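Local coordinates for protein phosphoinositol-specific phospholipase C (Pseudomonas sp., PDB 5FYR) that probably cleaves phosphatidylinositol lipids in a calcium-dependent reaction, holding the inositol ring beside a calcium ion in a TIM-barrel active site, at residues E3-I8 against S43-E48; A21-H26 against G292-P297; S256-V261 against K276-A281. All coordinates share one frame; numbering follows the deposited sequence.

Contact 1. Residues E3-I8 against S43-E48; sequences ESPAFI and SVRTLE. With CA (calcium ion), chain F; INS (1,2,3,4,5,6-hexahydroxy-cyclohexane), chain E.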
loop_
_atom_site.group_PDB
_atom_site.type_symbol
_atom_site.label_atom_id
_atom_site.label_comp_id
_atom_site.label_asym_id
_atom_site.label_seq_id
_atom_site.Cartn_x
_atom_site.Cartn_y
_atom_site.Cartn_z
ATOM N N GLU A 3 -6.628 19.917 0.363
ATOM C CA GLU A 3 -5.278 20.480 0.452
ATOM C C GLU A 3 -4.740 20.910 -0.909
ATOM O O GLU A 3 -5.245 20.514 -1.942
ATOM C CB GLU A 3 -4.319 19.442 1.106
ATOM C CG GLU A 3 -3.980 18.212 0.308
ATOM C CD GLU A 3 -2.806 17.430 0.843
ATOM O OE1 GLU A 3 -1.888 17.966 1.557
ATOM O OE2 GLU A 3 -2.807 16.258 0.499
ATOM N N SER A 4 -3.687 21.720 -0.910
ATOM C CA SER A 4 -3.103 22.106 -2.156
ATOM C C SER A 4 -1.609 22.332 -2.086
ATOM O O SER A 4 -1.129 23.378 -2.479
ATOM C CB SER A 4 -3.835 23.319 -2.710
ATOM O OG SER A 4 -3.851 24.384 -1.792
ATOM N N PRO A 5 -0.851 21.303 -1.660
ATOM C CA PRO A 5 0.575 21.410 -1.761
ATOM C C PRO A 5 0.966 21.458 -3.218
ATOM O O PRO A 5 0.276 20.861 -4.064
ATOM C CB PRO A 5 1.080 20.116 -1.069
ATOM C CG PRO A 5 -0.024 19.152 -1.232
ATOM C CD PRO A 5 -1.268 19.983 -1.165
ATOM N N ALA A 6 2.091 22.102 -3.487
ATOM C CA ALA A 6 2.546 22.356 -4.849
ATOM C C ALA A 6 2.781 21.103 -5.666
ATOM O O ALA A 6 2.614 21.093 -6.887
ATOM C CB ALA A 6 3.817 23.216 -4.816
ATOM N N PHE A 7 3.117 20.013 -4.987
ATOM C CA PHE A 7 3.431 18.785 -5.707
ATOM C C PHE A 7 2.225 18.028 -6.278
ATOM O O PHE A 7 2.424 17.062 -7.026
ATOM C CB PHE A 7 4.355 17.843 -4.900
ATOM C CG PHE A 7 3.692 17.146 -3.715
ATOM C CD1 PHE A 7 2.954 15.988 -3.896
ATOM C CD2 PHE A 7 3.843 17.624 -2.419
ATOM C CE1 PHE A 7 2.394 15.316 -2.825
ATOM C CE2 PHE A 7 3.260 16.955 -1.360
ATOM C CZ PHE A 7 2.535 15.797 -1.553
ATOM N N ILE A 8 1.015 18.426 -5.911
ATOM C CA ILE A 8 -0.192 17.766 -6.436
ATOM C C ILE A 8 -0.787 18.622 -7.568
ATOM O O ILE A 8 -1.197 19.779 -7.340
ATOM C CB ILE A 8 -1.218 17.559 -5.310
ATOM C CG1 ILE A 8 -0.630 16.677 -4.180
ATOM C CG2 ILE A 8 -2.472 16.931 -5.866
ATOM C CD1 ILE A 8 -1.558 16.472 -2.966
ATOM N N SER A 43 6.447 15.399 0.899
ATOM C CA SER A 43 6.796 15.199 -0.511
ATOM C C SER A 43 5.890 14.275 -1.292
ATOM O O SER A 43 5.742 14.482 -2.515
ATOM C CB SER A 43 8.232 14.653 -0.637
ATOM O OG SER A 43 9.188 15.480 -0.067
ATOM N N VAL A 44 5.305 13.260 -0.637
ATOM C CA VAL A 44 4.531 12.203 -1.317
ATOM C C VAL A 44 3.351 11.786 -0.453
ATOM O O VAL A 44 3.265 12.180 0.696
ATOM C CB VAL A 44 5.381 10.970 -1.668
ATOM C CG1 VAL A 44 6.463 11.327 -2.720
ATOM C CG2 VAL A 44 5.963 10.349 -0.420
ATOM N N ARG A 45 2.432 11.023 -1.032
ATOM C CA ARG A 45 1.250 10.492 -0.334
ATOM C C ARG A 45 1.219 8.966 -0.320
ATOM O O ARG A 45 0.216 8.405 0.096
ATOM C CB ARG A 45 -0.050 11.049 -0.946
ATOM C CG ARG A 45 -0.242 12.540 -0.741
ATOM C CD ARG A 45 -0.744 12.929 0.651
ATOM N NE ARG A 45 -0.701 14.383 0.909
ATOM C CZ ARG A 45 0.379 15.002 1.354
ATOM N NH1 ARG A 45 1.524 14.340 1.594
ATOM N NH2 ARG A 45 0.351 16.298 1.564
ATOM N N THR A 46 2.304 8.296 -0.723
ATOM C CA THR A 46 2.390 6.826 -0.698
ATOM C C THR A 46 3.696 6.447 -0.059
ATOM O O THR A 46 4.778 6.847 -0.529
ATOM C CB THR A 46 2.257 6.234 -2.112
ATOM O OG1 THR A 46 0.966 6.577 -2.650
ATOM C CG2 THR A 46 2.406 4.733 -2.082
ATOM N N LEU A 47 3.601 5.681 1.040
ATOM C CA LEU A 47 4.712 5.336 1.927
ATOM C C LEU A 47 4.844 3.795 2.001
ATOM O O LEU A 47 4.085 3.070 1.371
ATOM C CB LEU A 47 4.501 5.957 3.344
ATOM C CG LEU A 47 4.592 7.529 3.457
ATOM C CD1 LEU A 47 3.445 8.297 2.899
ATOM C CD2 LEU A 47 4.685 7.857 4.915
ATOM N N GLU A 48 5.852 3.351 2.734
ATOM C CA GLU A 48 6.145 1.950 2.918
ATOM C C GLU A 48 6.712 1.658 4.314
ATOM O O GLU A 48 7.539 2.399 4.801
ATOM C CB GLU A 48 7.128 1.485 1.823
ATOM C CG GLU A 48 7.456 -0.014 1.878
ATOM C CD GLU A 48 8.322 -0.504 0.710
ATOM O OE1 GLU A 48 8.854 0.341 -0.067
ATOM O OE2 GLU A 48 8.519 -1.751 0.604
HETATM CA CA CA F . 10.157 -3.028 1.621
HETATM C C1 INS E . 10.750 -5.502 -1.998
HETATM C C2 INS E . 10.540 -3.987 -1.977
HETATM C C3 INS E . 9.168 -3.538 -2.314
HETATM C C4 INS E . 8.077 -4.401 -1.817
HETATM C C5 INS E . 8.286 -5.858 -1.787
HETATM C C6 INS E . 9.632 -6.318 -1.432
HETATM O O1 INS E . 11.945 -5.717 -1.251
HETATM O O2 INS E . 10.819 -3.593 -0.619
HETATM O O3 INS E . 8.979 -2.145 -2.071
HETATM O O4 INS E . 6.824 -3.959 -2.268
HETATM O O5 INS E . 7.214 -6.651 -1.286
HETATM O O6 INS E . 9.835 -7.688 -1.457
HETATM O O HOH W 1 12.199 -4.421 1.424
#
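Glu3 and Arg45 approach from opposite directions, and their flat ends meet nearly coplanar, the carboxylate and guanidinium planes only 15° apart. The grip is side-on and double: Arg45 NH2 bonds Glu3 OE1 at 2.8 Å, and Arg45 NE bonds Glu3 OE2 at 2.8 Å. Each oxygen uses its syn lone pair and lies in the guanidinium plane, so this salt bridge fixes how the two groups are turned against each other. A bend at chi2 (-79°) turns the arginine chain toward the 3-8 loop, where NE and NH2 face the Glu3 carboxylate. Its remaining nitrogen, NH1, is held mainly by Leu41 O, with a weak bond to Val44 O besides; Glu3 OE2 takes a further hydrogen bond from Phe112 N.

Phe7 stands almost upright on the guanidinium, with 87° between the planes. Its CZ sits over one face of that group, displaced toward the rim and 3.6 Å from Arg45 NH1. The ring therefore offers its edge to the cation, and no parallel stack forms. One face of the ring is used differently: Ser43 O lies over its centre, 3.5 Å from Phe7 CD1.

In the fold, this is the N-terminal loop packed against residues 43-45, which lead into strand 46-52, one of the parallel strands of the TIM barrel. A type I turn from Pro5 to Ile8, closed by Ile8 N to Pro5 O at 3.1 Å, carries Phe7. Pro5 CG comes within 4.0 Å of Arg45 NH2, adding a looser apolar neighbour to the ion pair.

Farther along the same strand lies the active site. Glu48 OE2 binds the calcium ion at 2.3 Å and also accepts a hydrogen bond from inositol O3, 2.7 Å from Glu48 OE2. Asn27, Asp50 and Asp119 bind the same ion, as do inositol O2 and a water.

Contact 2. Residues A21-H26 against G292-P297; sequences AQVACH and GYRIRP. With INS (1,2,3,4,5,6-hexahydroxy-cyclohexane), chain E.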
loop_
_atom_site.group_PDB
_atom_site.type_symbol
_atom_site.label_atom_id
_atom_site.label_comp_id
_atom_site.label_asym_id
_atom_site.label_seq_id
_atom_site.Cartn_x
_atom_site.Cartn_y
_atom_site.Cartn_z
ATOM N N ALA A 21 -1.413 8.949 -11.259
ATOM C CA ALA A 21 -0.012 8.501 -11.115
ATOM C C ALA A 21 0.665 9.236 -9.964
ATOM O O ALA A 21 0.462 10.419 -9.781
ATOM C CB ALA A 21 0.790 8.726 -12.376
ATOM N N GLN A 22 1.469 8.519 -9.181
ATOM C CA GLN A 22 2.143 9.101 -8.018
ATOM C C GLN A 22 3.583 8.605 -7.946
ATOM O O GLN A 22 3.913 7.411 -8.259
ATOM C CB GLN A 22 1.508 8.611 -6.717
ATOM C CG GLN A 22 0.040 8.796 -6.605
ATOM C CD GLN A 22 -0.456 8.456 -5.235
ATOM O OE1 GLN A 22 0.183 8.839 -4.214
ATOM N NE2 GLN A 22 -1.620 7.810 -5.164
ATOM N N VAL A 23 4.425 9.489 -7.431
ATOM C CA VAL A 23 5.704 9.104 -6.856
ATOM C C VAL A 23 5.425 8.553 -5.462
ATOM O O VAL A 23 4.736 9.148 -4.649
ATOM C CB VAL A 23 6.650 10.286 -6.705
ATOM C CG1 VAL A 23 8.012 9.905 -6.131
ATOM C CG2 VAL A 23 6.905 10.961 -8.041
ATOM N N ALA A 24 6.001 7.400 -5.203
ATOM C CA ALA A 24 5.892 6.712 -3.918
ATOM C C ALA A 24 7.300 6.551 -3.350
ATOM O O ALA A 24 8.279 6.605 -4.065
ATOM C CB ALA A 24 5.251 5.340 -4.125
ATOM N N CYS A 25 7.380 6.351 -2.031
ATOM C CA CYS A 25 8.654 6.012 -1.452
ATOM C C CYS A 25 8.983 4.527 -1.580
ATOM O O CYS A 25 8.071 3.666 -1.757
ATOM C CB CYS A 25 8.722 6.424 0.010
ATOM S SG CYS A 25 8.238 5.159 1.160
ATOM N N HIS A 26 10.266 4.209 -1.488
ATOM C CA HIS A 26 10.687 2.842 -1.316
ATOM C C HIS A 26 11.469 2.764 0.019
ATOM O O HIS A 26 12.543 3.367 0.180
ATOM C CB HIS A 26 11.580 2.428 -2.477
ATOM C CG HIS A 26 12.021 0.992 -2.439
ATOM N ND1 HIS A 26 12.770 0.440 -3.452
ATOM C CD2 HIS A 26 11.760 -0.031 -1.578
ATOM C CE1 HIS A 26 13.039 -0.826 -3.170
ATOM N NE2 HIS A 26 12.432 -1.134 -2.045
ATOM N N GLY A 292 6.950 19.548 -12.259
ATOM C CA GLY A 292 6.875 20.036 -10.881
ATOM C C GLY A 292 5.948 19.268 -9.981
ATOM O O GLY A 292 5.849 19.595 -8.789
ATOM N N TYR A 293 5.282 18.237 -10.504
ATOM C CA TYR A 293 4.331 17.466 -9.725
ATOM C C TYR A 293 4.826 16.062 -9.404
ATOM O O TYR A 293 5.533 15.449 -10.196
ATOM C CB TYR A 293 3.020 17.311 -10.494
ATOM C CG TYR A 293 2.343 18.646 -10.835
ATOM C CD1 TYR A 293 1.966 19.548 -9.815
ATOM C CD2 TYR A 293 2.041 18.967 -12.132
ATOM C CE1 TYR A 293 1.362 20.770 -10.119
ATOM C CE2 TYR A 293 1.410 20.178 -12.440
ATOM C CZ TYR A 293 1.060 21.035 -11.391
ATOM O OH TYR A 293 0.449 22.235 -11.683
ATOM N N ARG A 294 4.417 15.556 -8.243
ATOM C CA ARG A 294 4.612 14.160 -7.875
ATOM C C ARG A 294 3.330 13.349 -7.865
ATOM O O ARG A 294 3.405 12.149 -7.651
ATOM C CB ARG A 294 5.303 14.059 -6.497
ATOM C CG ARG A 294 6.659 14.690 -6.440
ATOM C CD ARG A 294 7.590 14.151 -5.348
ATOM N NE ARG A 294 8.668 15.108 -5.086
ATOM C CZ ARG A 294 8.562 16.213 -4.377
ATOM N NH1 ARG A 294 7.461 16.539 -3.732
ATOM N NH2 ARG A 294 9.585 17.018 -4.322
ATOM N N ILE A 295 2.172 13.990 -8.075
ATOM C CA ILE A 295 0.853 13.362 -8.187
ATOM C C ILE A 295 0.137 14.056 -9.345
ATOM O O ILE A 295 -0.049 15.282 -9.333
ATOM C CB ILE A 295 0.035 13.475 -6.889
ATOM C CG1 ILE A 295 0.777 12.765 -5.740
ATOM C CG2 ILE A 295 -1.391 12.945 -7.038
ATOM C CD1 ILE A 295 0.018 12.675 -4.434
ATOM N N ARG A 296 -0.261 13.271 -10.337
ATOM C CA ARG A 296 -0.992 13.847 -11.458
ATOM C C ARG A 296 -1.773 12.778 -12.211
ATOM O O ARG A 296 -1.419 11.596 -12.123
ATOM C CB ARG A 296 -0.023 14.555 -12.408
ATOM C CG ARG A 296 1.189 13.780 -12.788
ATOM C CD ARG A 296 1.858 14.281 -14.050
ATOM N NE ARG A 296 1.150 13.710 -15.202
ATOM C CZ ARG A 296 1.569 13.725 -16.461
ATOM N NH1 ARG A 296 2.671 14.369 -16.802
ATOM N NH2 ARG A 296 0.844 13.106 -17.379
ATOM N N PRO A 297 -2.843 13.186 -12.926
ATOM C CA PRO A 297 -3.499 12.246 -13.814
ATOM C C PRO A 297 -2.549 11.729 -14.862
ATOM O O PRO A 297 -1.625 12.435 -15.241
ATOM C CB PRO A 297 -4.634 13.068 -14.434
ATOM C CG PRO A 297 -4.791 14.247 -13.573
ATOM C CD PRO A 297 -3.454 14.535 -13.006
HETATM C C1 INS E . 10.750 -5.502 -1.998
HETATM C C2 INS E . 10.540 -3.987 -1.977
HETATM C C3 INS E . 9.168 -3.538 -2.314
HETATM C C4 INS E . 8.077 -4.401 -1.817
HETATM C C5 INS E . 8.286 -5.858 -1.787
HETATM C C6 INS E . 9.632 -6.318 -1.432
HETATM O O1 INS E . 11.945 -5.717 -1.251
HETATM O O2 INS E . 10.819 -3.593 -0.619
HETATM O O3 INS E . 8.979 -2.145 -2.071
HETATM O O4 INS E . 6.824 -3.959 -2.268
HETATM O O5 INS E . 7.214 -6.651 -1.286
HETATM O O6 INS E . 9.835 -7.688 -1.457
#
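Gln22 and Ile295 lie side by side and point the same way, the amide oxygen OE1 of Gln22 resting 3.8 Å from Ile295 CD1; that oxygen is hydrogen-bonded to Thr46 OG1. The guanidinium of Arg296 is met near its plane by Pro297 O, which takes a bond from Arg296 NE at 3.1 Å and a weak one from NH2, while NH2 also pairs with the terminal carboxylate of Phe298. At the other end of 21-26, the His26 ring stacks with Tyr283 and has inositol O2 at its edge, 3.3 Å from His26 NE2.

Between these groups the backbones run antiparallel, with 160° between the strand directions. Ala21 and Arg296 form a hydrogen-bonded pair: Ala21 N reaches Arg296 O at 2.8 Å, and Arg296 N returns to Ala21 O at 3.0 Å. A further bond, Val23 N to Arg294 O at 2.9 Å, follows beyond the non-hydrogen-bonded pair of Gln22 and Ile295, where both CA atoms instead lean C-H groups on carbonyl oxygens across the gap. Val23 keeps CG2 beside its backbone N and CG1 anti to it (chi1 -179°), which lays CG2 against Arg294 CB at 3.8 Å.

Ala21 and Arg296 share one face of the sheet, covered by helix 269-274, while Gln22 and Ile295 share the opposite one. Strand 295-297 is an antiparallel addition to the parallel barrel strands. Strand 20-25 also pairs in parallel with 279-282, reaches Thr46 of strand 46-52 through Cys25, and leads at its C-terminal end to the inositol site, as in a TIM barrel.

Contact 3. Residues S256-V261 against K276-A281; sequences SHIGRV and KINLSA. With INS (1,2,3,4,5,6-hexahydroxy-cyclohexane), chain E.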
loop_
_atom_site.group_PDB
_atom_site.type_symbol
_atom_site.label_atom_id
_atom_site.label_comp_id
_atom_site.label_asym_id
_atom_site.label_seq_id
_atom_site.Cartn_x
_atom_site.Cartn_y
_atom_site.Cartn_z
ATOM N N SER A 256 -8.294 -1.710 -13.916
ATOM C CA SER A 256 -8.563 -0.787 -12.797
ATOM C C SER A 256 -8.062 -1.357 -11.456
ATOM O O SER A 256 -8.684 -1.180 -10.404
ATOM C CB SER A 256 -10.023 -0.360 -12.708
ATOM O OG SER A 256 -10.388 0.321 -13.870
ATOM N N HIS A 257 -6.907 -2.022 -11.522
ATOM C CA HIS A 257 -6.171 -2.383 -10.315
ATOM C C HIS A 257 -5.077 -1.331 -10.089
ATOM O O HIS A 257 -4.450 -0.924 -11.038
ATOM C CB HIS A 257 -5.513 -3.751 -10.420
ATOM C CG HIS A 257 -6.456 -4.903 -10.571
ATOM N ND1 HIS A 257 -6.020 -6.215 -10.503
ATOM C CD2 HIS A 257 -7.794 -4.968 -10.750
ATOM C CE1 HIS A 257 -7.039 -7.023 -10.692
ATOM N NE2 HIS A 257 -8.120 -6.291 -10.845
ATOM N N ILE A 258 -4.774 -1.000 -8.833
ATOM C CA ILE A 258 -3.697 -0.045 -8.575
ATOM C C ILE A 258 -2.347 -0.736 -8.686
ATOM O O ILE A 258 -2.043 -1.658 -7.874
ATOM C CB ILE A 258 -3.827 0.628 -7.194
ATOM C CG1 ILE A 258 -5.202 1.247 -7.009
ATOM C CG2 ILE A 258 -2.696 1.606 -6.996
ATOM C CD1 ILE A 258 -5.623 2.217 -8.084
ATOM N N GLY A 259 -1.576 -0.365 -9.710
ATOM C CA GLY A 259 -0.281 -0.990 -9.944
ATOM C C GLY A 259 0.849 -0.220 -9.346
ATOM O O GLY A 259 0.913 1.013 -9.446
ATOM N N ARG A 260 1.734 -0.970 -8.692
ATOM C CA ARG A 260 2.936 -0.390 -8.114
ATOM C C ARG A 260 4.175 -1.073 -8.695
ATOM O O ARG A 260 4.222 -2.293 -8.810
ATOM C CB ARG A 260 2.937 -0.564 -6.580
ATOM C CG ARG A 260 4.159 0.009 -5.871
ATOM C CD ARG A 260 3.930 0.130 -4.368
ATOM N NE ARG A 260 5.101 0.501 -3.580
ATOM C CZ ARG A 260 6.053 -0.348 -3.259
ATOM N NH1 ARG A 260 6.015 -1.615 -3.667
ATOM N NH2 ARG A 260 7.033 0.054 -2.466
ATOM N N VAL A 261 5.192 -0.253 -9.006
ATOM C CA VAL A 261 6.496 -0.749 -9.476
ATOM C C VAL A 261 7.584 -0.255 -8.586
ATOM O O VAL A 261 7.658 0.942 -8.298
ATOM C CB VAL A 261 6.756 -0.327 -10.932
ATOM C CG1 VAL A 261 8.176 -0.671 -11.386
ATOM C CG2 VAL A 261 5.706 -0.933 -11.873
ATOM N N LYS A 276 1.915 3.667 -17.536
ATOM C CA LYS A 276 0.636 3.418 -16.849
ATOM C C LYS A 276 0.792 2.835 -15.453
ATOM O O LYS A 276 -0.053 2.065 -15.022
ATOM C CB LYS A 276 -0.293 2.543 -17.693
ATOM C CG LYS A 276 -0.595 3.091 -19.079
ATOM C CD LYS A 276 -1.331 4.428 -19.002
ATOM C CE LYS A 276 -1.869 4.875 -20.351
ATOM N NZ LYS A 276 -2.102 6.336 -20.431
ATOM N N ILE A 277 1.838 3.278 -14.752
ATOM C CA ILE A 277 2.102 2.832 -13.385
ATOM C C ILE A 277 1.471 3.807 -12.378
ATOM O O ILE A 277 1.771 5.011 -12.398
ATOM C CB ILE A 277 3.623 2.716 -13.172
ATOM C CG1 ILE A 277 4.257 1.676 -14.105
ATOM C CG2 ILE A 277 3.951 2.450 -11.709
ATOM C CD1 ILE A 277 5.766 1.833 -14.288
ATOM N N ASN A 278 0.581 3.312 -11.513
ATOM C CA ASN A 278 -0.021 4.206 -10.544
ATOM C C ASN A 278 0.958 4.672 -9.483
ATOM O O ASN A 278 0.917 5.853 -9.087
ATOM C CB ASN A 278 -1.223 3.557 -9.821
ATOM C CG ASN A 278 -2.410 3.355 -10.715
ATOM O OD1 ASN A 278 -2.701 2.202 -11.113
ATOM N ND2 ASN A 278 -3.127 4.434 -11.014
ATOM N N LEU A 279 1.728 3.729 -8.927
ATOM C CA LEU A 279 2.604 4.030 -7.809
ATOM C C LEU A 279 4.038 3.633 -8.163
ATOM O O LEU A 279 4.356 2.437 -8.334
ATOM C CB LEU A 279 2.158 3.271 -6.571
ATOM C CG LEU A 279 0.709 3.387 -6.160
ATOM C CD1 LEU A 279 0.482 2.486 -4.922
ATOM C CD2 LEU A 279 0.303 4.855 -5.886
ATOM N N SER A 280 4.902 4.635 -8.321
ATOM C CA SER A 280 6.277 4.388 -8.710
ATOM C C SER A 280 7.190 4.623 -7.540
ATOM O O SER A 280 7.323 5.760 -7.074
ATOM C CB SER A 280 6.700 5.366 -9.839
ATOM O OG SER A 280 6.047 5.070 -11.049
ATOM N N ALA A 281 7.747 3.536 -7.006
ATOM C CA ALA A 281 8.471 3.600 -5.755
ATOM C C ALA A 281 9.927 3.951 -5.958
ATOM O O ALA A 281 10.623 3.264 -6.704
ATOM C CB ALA A 281 8.319 2.270 -5.005
HETATM C C1 INS E . 10.750 -5.502 -1.998
HETATM C C2 INS E . 10.540 -3.987 -1.977
HETATM C C3 INS E . 9.168 -3.538 -2.314
HETATM C C4 INS E . 8.077 -4.401 -1.817
HETATM C C5 INS E . 8.286 -5.858 -1.787
HETATM C C6 INS E . 9.632 -6.318 -1.432
HETATM O O1 INS E . 11.945 -5.717 -1.251
HETATM O O2 INS E . 10.819 -3.593 -0.619
HETATM O O3 INS E . 8.979 -2.145 -2.071
HETATM O O4 INS E . 6.824 -3.959 -2.268
HETATM O O5 INS E . 7.214 -6.651 -1.286
HETATM O O6 INS E . 9.835 -7.688 -1.457
HETATM O O HOH W 2 -5.081 1.403 -12.444
HETATM O O HOH W 3 10.364 1.925 -9.179
#
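Arg260 crosses Leu279 at about a right angle on its way to the ligand. Its CB lies 3.8 Å from Leu279 O, and CG comes closer, 3.5 Å from that same Leu279 O, with Leu279 CB beside it. With CG anti to the backbone N (chi1 180°) and the chain extended as far as NE, the side chain runs on past Ala281. The methyl of Ala281 lies over one face of the guanidinium, its CB 3.6 Å from Arg260 NH2. At the edge, near the plane, is the inositol: Arg260 NH1 bonds inositol O4 at 2.8 Å, and Arg260 NH2 bonds inositol O3 at 3.0 Å, the latter nearly straight at 165°. NH1 adds a weak bond to O3 and is also bonded to Asn240 OD1, while NH2 forms a salt bridge with Glu48 OE1.

Behind this tip, the strands 258-261 and 279-281 pair in parallel as the two ends of a beta-alpha-beta unit with helix 269-274 between them. Gly259 O, Leu279 O and Val261 O each accept a backbone N-H from across, for example Ala281 N to Val261 O at 2.9 Å. Asn278 extends the pairing by one side chain: its OD1 takes Gly259 N at 3.1 Å on an in-plane lone pair, and its ND2 is held by Ile20 O and Asn18 O. On the face that Arg260 does not use, Val261 CG2 packs on Ile277 CD1 at 3.7 Å.

A methionine in place of Arg260 would probably leave inositol O3 and O4 without these donors and Glu48 without its cationic mate. Bonded to two neighbouring hydroxyls while paired with a carboxylate, the guanidinium probably helps to orient the inositol ring.

How the contacts relate
Contacts 2 and 3 belong to one sheet, in which strands 20-25 and 279-282 are neighbours; Gln22 N meets Asn278 O at 2.7 Å just ahead of the latter strand, and the centres of the two contacts lie about 10 Å apart. Contact 3 is nested in the chain inside the loop that contact 2 closes. Contact 1, its centre about 7 Å from that of contact 2, is tied to it by Phe7 O and Arg294 N, 2.8 Å apart. Contacts 1 and 3 are about 16 Å apart between centres, yet Glu48 OE1 and Arg260 NH2 form a salt bridge at 3.0 Å. All three send a residue to the inositol: Glu48, His26 and Arg260, with Glu48 also holding the calcium.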